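Local atomic coordinates of fimbrial subunit type 1 (Actinomyces oris, PDB entry 3UXF), a protein that forms the shaft of type 1 fimbriae as their major subunit, a pilin linked to the cell wall of this Gram-positive bacterium. Residues N423-N428 and D443-V448. Sequence-based numbering, arbitrary orientation.
Sequences NYLRAN and DYYCLV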
ATOM      1  N   ASN A 423      -2.319   2.886 -29.165  1.00 10.08           N
ATOM      2  CA  ASN A 423      -3.007   2.960 -27.882  1.00 12.16           C
ATOM      3  C   ASN A 423      -2.934   1.638 -27.163  1.00 13.17           C
ATOM      4  O   ASN A 423      -3.514   0.676 -27.670  1.00 12.80           O
ATOM      5  CB  ASN A 423      -4.502   3.210 -28.115  1.00 13.80           C
ATOM      6  CG  ASN A 423      -4.791   4.528 -28.818  1.00 18.34           C
ATOM      7  OD1 ASN A 423      -4.071   5.523 -28.617  1.00 21.68           O
ATOM      8  ND2 ASN A 423      -5.834   4.555 -29.608  1.00 17.31           N
ATOM      9  N   TYR A 424      -2.295   1.526 -25.998  1.00 10.97           N
ATOM     10  CA  TYR A 424      -1.597   2.590 -25.293  1.00  9.60           C
ATOM     11  C   TYR A 424      -0.312   1.989 -24.732  1.00 11.10           C
ATOM     12  O   TYR A 424      -0.219   0.778 -24.566  1.00 10.01           O
ATOM     13  CB  TYR A 424      -2.451   3.104 -24.134  1.00  9.98           C
ATOM     14  CG  TYR A 424      -3.850   3.502 -24.533  1.00 11.07           C
ATOM     15  CD1 TYR A 424      -4.135   4.802 -24.915  1.00 11.38           C
ATOM     16  CD2 TYR A 424      -4.885   2.579 -24.532  1.00 11.67           C
ATOM     17  CE1 TYR A 424      -5.405   5.173 -25.284  1.00 14.71           C
ATOM     18  CE2 TYR A 424      -6.163   2.943 -24.904  1.00 12.53           C
ATOM     19  CZ  TYR A 424      -6.416   4.244 -25.279  1.00 15.01           C
ATOM     20  OH  TYR A 424      -7.680   4.625 -25.651  1.00 19.14           O
ATOM     21  N   LEU A 425       0.668   2.836 -24.432  1.00 10.00           N
ATOM     22  CA  LEU A 425       1.948   2.374 -23.908  1.00  8.34           C
ATOM     23  C   LEU A 425       2.214   2.889 -22.497  1.00 10.53           C
ATOM     24  O   LEU A 425       1.966   4.050 -22.199  1.00  9.51           O
ATOM     25  CB  LEU A 425       3.086   2.811 -24.832  1.00  9.74           C
ATOM     26  CG  LEU A 425       3.286   1.986 -26.103  1.00  8.20           C
ATOM     27  CD1 LEU A 425       4.022   2.796 -27.155  1.00 10.13           C
ATOM     28  CD2 LEU A 425       4.029   0.704 -25.792  1.00 11.94           C
ATOM     29  N   ARG A 426       2.724   2.012 -21.640  1.00  8.34           N
ATOM     30  CA  ARG A 426       3.052   2.388 -20.271  1.00  8.39           C
ATOM     31  C   ARG A 426       4.204   3.382 -20.278  1.00  9.15           C
ATOM     32  O   ARG A 426       5.137   3.245 -21.057  1.00 10.32           O
ATOM     33  CB  ARG A 426       3.435   1.155 -19.452  1.00  8.31           C
ATOM     34  CG  ARG A 426       3.023   1.219 -17.983  1.00  8.55           C
ATOM     35  CD  ARG A 426       4.035   0.508 -17.092  1.00 10.91           C
ATOM     36  NE  ARG A 426       5.373   1.031 -17.332  1.00 11.71           N
ATOM     37  CZ  ARG A 426       6.356   0.344 -17.898  1.00 10.66           C
ATOM     38  NH1 ARG A 426       6.169  -0.918 -18.260  1.00 12.54           N
ATOM     39  NH2 ARG A 426       7.530   0.921 -18.098  1.00 12.49           N
ATOM     40  N   ALA A 427       4.135   4.380 -19.404  1.00  9.77           N
ATOM     41  CA  ALA A 427       5.175   5.395 -19.333  1.00  8.96           C
ATOM     42  C   ALA A 427       6.539   4.762 -19.094  1.00  9.44           C
ATOM     43  O   ALA A 427       6.668   3.849 -18.289  1.00 10.63           O
ATOM     44  CB  ALA A 427       4.859   6.393 -18.233  1.00 11.15           C
ATOM     45  N   ASN A 428       7.555   5.253 -19.796  1.00  9.97           N
ATOM     46  CA  ASN A 428       8.911   4.755 -19.613  1.00 10.58           C
ATOM     47  C   ASN A 428       9.467   5.166 -18.260  1.00 10.93           C
ATOM     48  O   ASN A 428      10.340   4.503 -17.710  1.00 12.79           O
ATOM     49  CB  ASN A 428       9.842   5.282 -20.708  1.00 10.16           C
ATOM     50  CG  ASN A 428       9.440   4.821 -22.093  1.00  9.33           C
ATOM     51  OD1 ASN A 428       8.778   5.546 -22.826  1.00 11.22           O
ATOM     52  ND2 ASN A 428       9.849   3.613 -22.456  1.00 11.04           N
ATOM     53  N   ASP A 443      15.770   3.048 -21.284  1.00 12.42           N
ATOM     54  CA  ASP A 443      14.364   3.401 -20.971  1.00 10.90           C
ATOM     55  C   ASP A 443      13.687   4.049 -22.177  1.00  9.90           C
ATOM     56  O   ASP A 443      13.233   5.188 -22.127  1.00 10.56           O
ATOM     57  CB  ASP A 443      14.317   4.334 -19.771  1.00 12.15           C
ATOM     58  CG  ASP A 443      14.805   3.660 -18.507  1.00 15.75           C
ATOM     59  OD1 ASP A 443      14.364   2.532 -18.203  1.00 13.54           O
ATOM     60  OD2 ASP A 443      15.667   4.238 -17.814  1.00 13.96           O
ATOM     61  N   TYR A 444      13.611   3.289 -23.272  1.00 10.24           N
ATOM     62  CA  TYR A 444      13.010   3.771 -24.513  1.00  9.57           C
ATOM     63  C   TYR A 444      12.054   2.753 -25.120  1.00  8.86           C
ATOM     64  O   TYR A 444      12.187   1.539 -24.910  1.00 10.01           O
ATOM     65  CB  TYR A 444      14.091   4.077 -25.541  1.00 11.03           C
ATOM     66  CG  TYR A 444      14.709   5.434 -25.391  1.00 10.69           C
ATOM     67  CD1 TYR A 444      14.111   6.540 -25.953  1.00 11.74           C
ATOM     68  CD2 TYR A 444      15.928   5.593 -24.738  1.00 13.50           C
ATOM     69  CE1 TYR A 444      14.668   7.778 -25.837  1.00 15.16           C
ATOM     70  CE2 TYR A 444      16.501   6.855 -24.619  1.00 13.47           C
ATOM     71  CZ  TYR A 444      15.868   7.926 -25.192  1.00 15.92           C
ATOM     72  OH  TYR A 444      16.426   9.195 -25.102  1.00 23.61           O
ATOM     73  N   TYR A 445      11.118   3.267 -25.906  1.00  9.44           N
ATOM     74  CA  TYR A 445      10.481   2.457 -26.935  1.00  7.26           C
ATOM     75  C   TYR A 445      11.113   2.814 -28.283  1.00 10.19           C
ATOM     76  O   TYR A 445      11.765   3.851 -28.399  1.00 11.27           O
ATOM     77  CB  TYR A 445       8.994   2.810 -27.004  1.00  9.24           C
ATOM     78  CG  TYR A 445       8.254   2.407 -25.761  1.00  8.27           C
ATOM     79  CD1 TYR A 445       8.240   1.075 -25.349  1.00  9.27           C
ATOM     80  CD2 TYR A 445       7.554   3.336 -25.006  1.00  7.65           C
ATOM     81  CE1 TYR A 445       7.549   0.689 -24.181  1.00  9.68           C
ATOM     82  CE2 TYR A 445       6.853   2.972 -23.833  1.00  8.52           C
ATOM     83  CZ  TYR A 445       6.855   1.633 -23.436  1.00  8.58           C
ATOM     84  OH  TYR A 445       6.201   1.259 -22.272  1.00  9.48           O
ATOM     85  N   CYS A 446      10.897   1.981 -29.303  1.00  8.95           N
ATOM     86  CA  CYS A 446      11.383   2.247 -30.661  1.00  9.51           C
ATOM     87  C   CYS A 446      10.256   1.968 -31.622  1.00 10.90           C
ATOM     88  O   CYS A 446       9.610   0.923 -31.513  1.00 11.35           O
ATOM     89  CB  CYS A 446      12.555   1.280 -31.021  1.00 12.44           C
ATOM     90  SG  CYS A 446      14.158   1.991 -30.443  1.00 16.91           S
ATOM     91  N   LEU A 447      10.029   2.869 -32.568  1.00 10.96           N
ATOM     92  CA  LEU A 447       9.220   2.507 -33.751  1.00 10.54           C
ATOM     93  C   LEU A 447      10.115   1.814 -34.747  1.00 13.32           C
ATOM     94  O   LEU A 447      11.252   2.211 -34.930  1.00 14.32           O
ATOM     95  CB  LEU A 447       8.672   3.758 -34.411  1.00 11.55           C
ATOM     96  CG  LEU A 447       7.722   4.605 -33.584  1.00 11.43           C
ATOM     97  CD1 LEU A 447       7.397   5.863 -34.343  1.00 14.97           C
ATOM     98  CD2 LEU A 447       6.472   3.809 -33.235  1.00 12.25           C
ATOM     99  N   VAL A 448       9.618   0.760 -35.389  1.00 10.35           N
ATOM    100  CA  VAL A 448      10.295   0.234 -36.570  1.00 10.11           C
ATOM    101  C   VAL A 448       9.326   0.385 -37.718  1.00 10.42           C
ATOM    102  O   VAL A 448       8.203  -0.110 -37.678  1.00 11.18           O
ATOM    103  CB  VAL A 448      10.675  -1.241 -36.380  1.00  9.78           C
ATOM    104  CG1 VAL A 448      11.158  -1.850 -37.704  1.00 12.70           C
ATOM    105  CG2 VAL A 448      11.759  -1.366 -35.276  1.00 12.39           C
TER
HETATM  106  O   HOH W   1       8.467   0.297 -20.907  1.00 13.59           O
HETATM  107  O   HOH W   2      11.626   2.098 -18.157  1.00 13.76           O
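Tyr445 reaches from strand 444-451 across to the end of strand 419-426 and the loop that follows it, where Leu425 of the strand and Asn428 of the loop hold its ring between them and the carbonyl of Arg426 receives its hydroxyl. The two strands belong to different sheets of the beta-sandwich domain with a prealbumin-like fold, so the contact is packing between sheets. CD2 of Leu425 lies over one face of the ring in a CH-pi contact, 4.0 Å from the ring centroid of Tyr445. Over the opposite face, toward the rim, sits the amide of Asn428, with ND2 3.4 Å from CD2 of Tyr445. The amide plane is turned 57° against the ring, so this is an inclined contact and not a flat stack. Between these two faces the ring points its hydroxyl at the backbone: Tyr445 OH donates to Arg426 O at 2.6 Å, a short bond with the donor tilted somewhat from the carbonyl plane. The same hydroxyl accepts from a water, 2.8 Å from OH of Tyr445, which is in turn weakly bonded by NH2 of Arg426.

Further out, the amide of Asn428 is positioned by the backbone N-H of Val467, which bonds OD1. CG of Asn428 stands beside its own backbone N (chi1 -62°), a turn that brings the amide over the ring. The Arg426 chain, bent at chi2 and chi3, turns over the loop ahead of it, where NE bonds the carbonyl of Tyr430 and NE and NH2 both reach Ala427 O in weak bonds. Cys446 is tied by a disulfide to Cys382 on the adjacent strand 376-385. At the loop end, a second water bridges the segments, donating to Asn428 O and, at 2.8 Å from OD1 of Asp443, to a carboxylate whose OD2 is salt-bridged to Lys436 NZ.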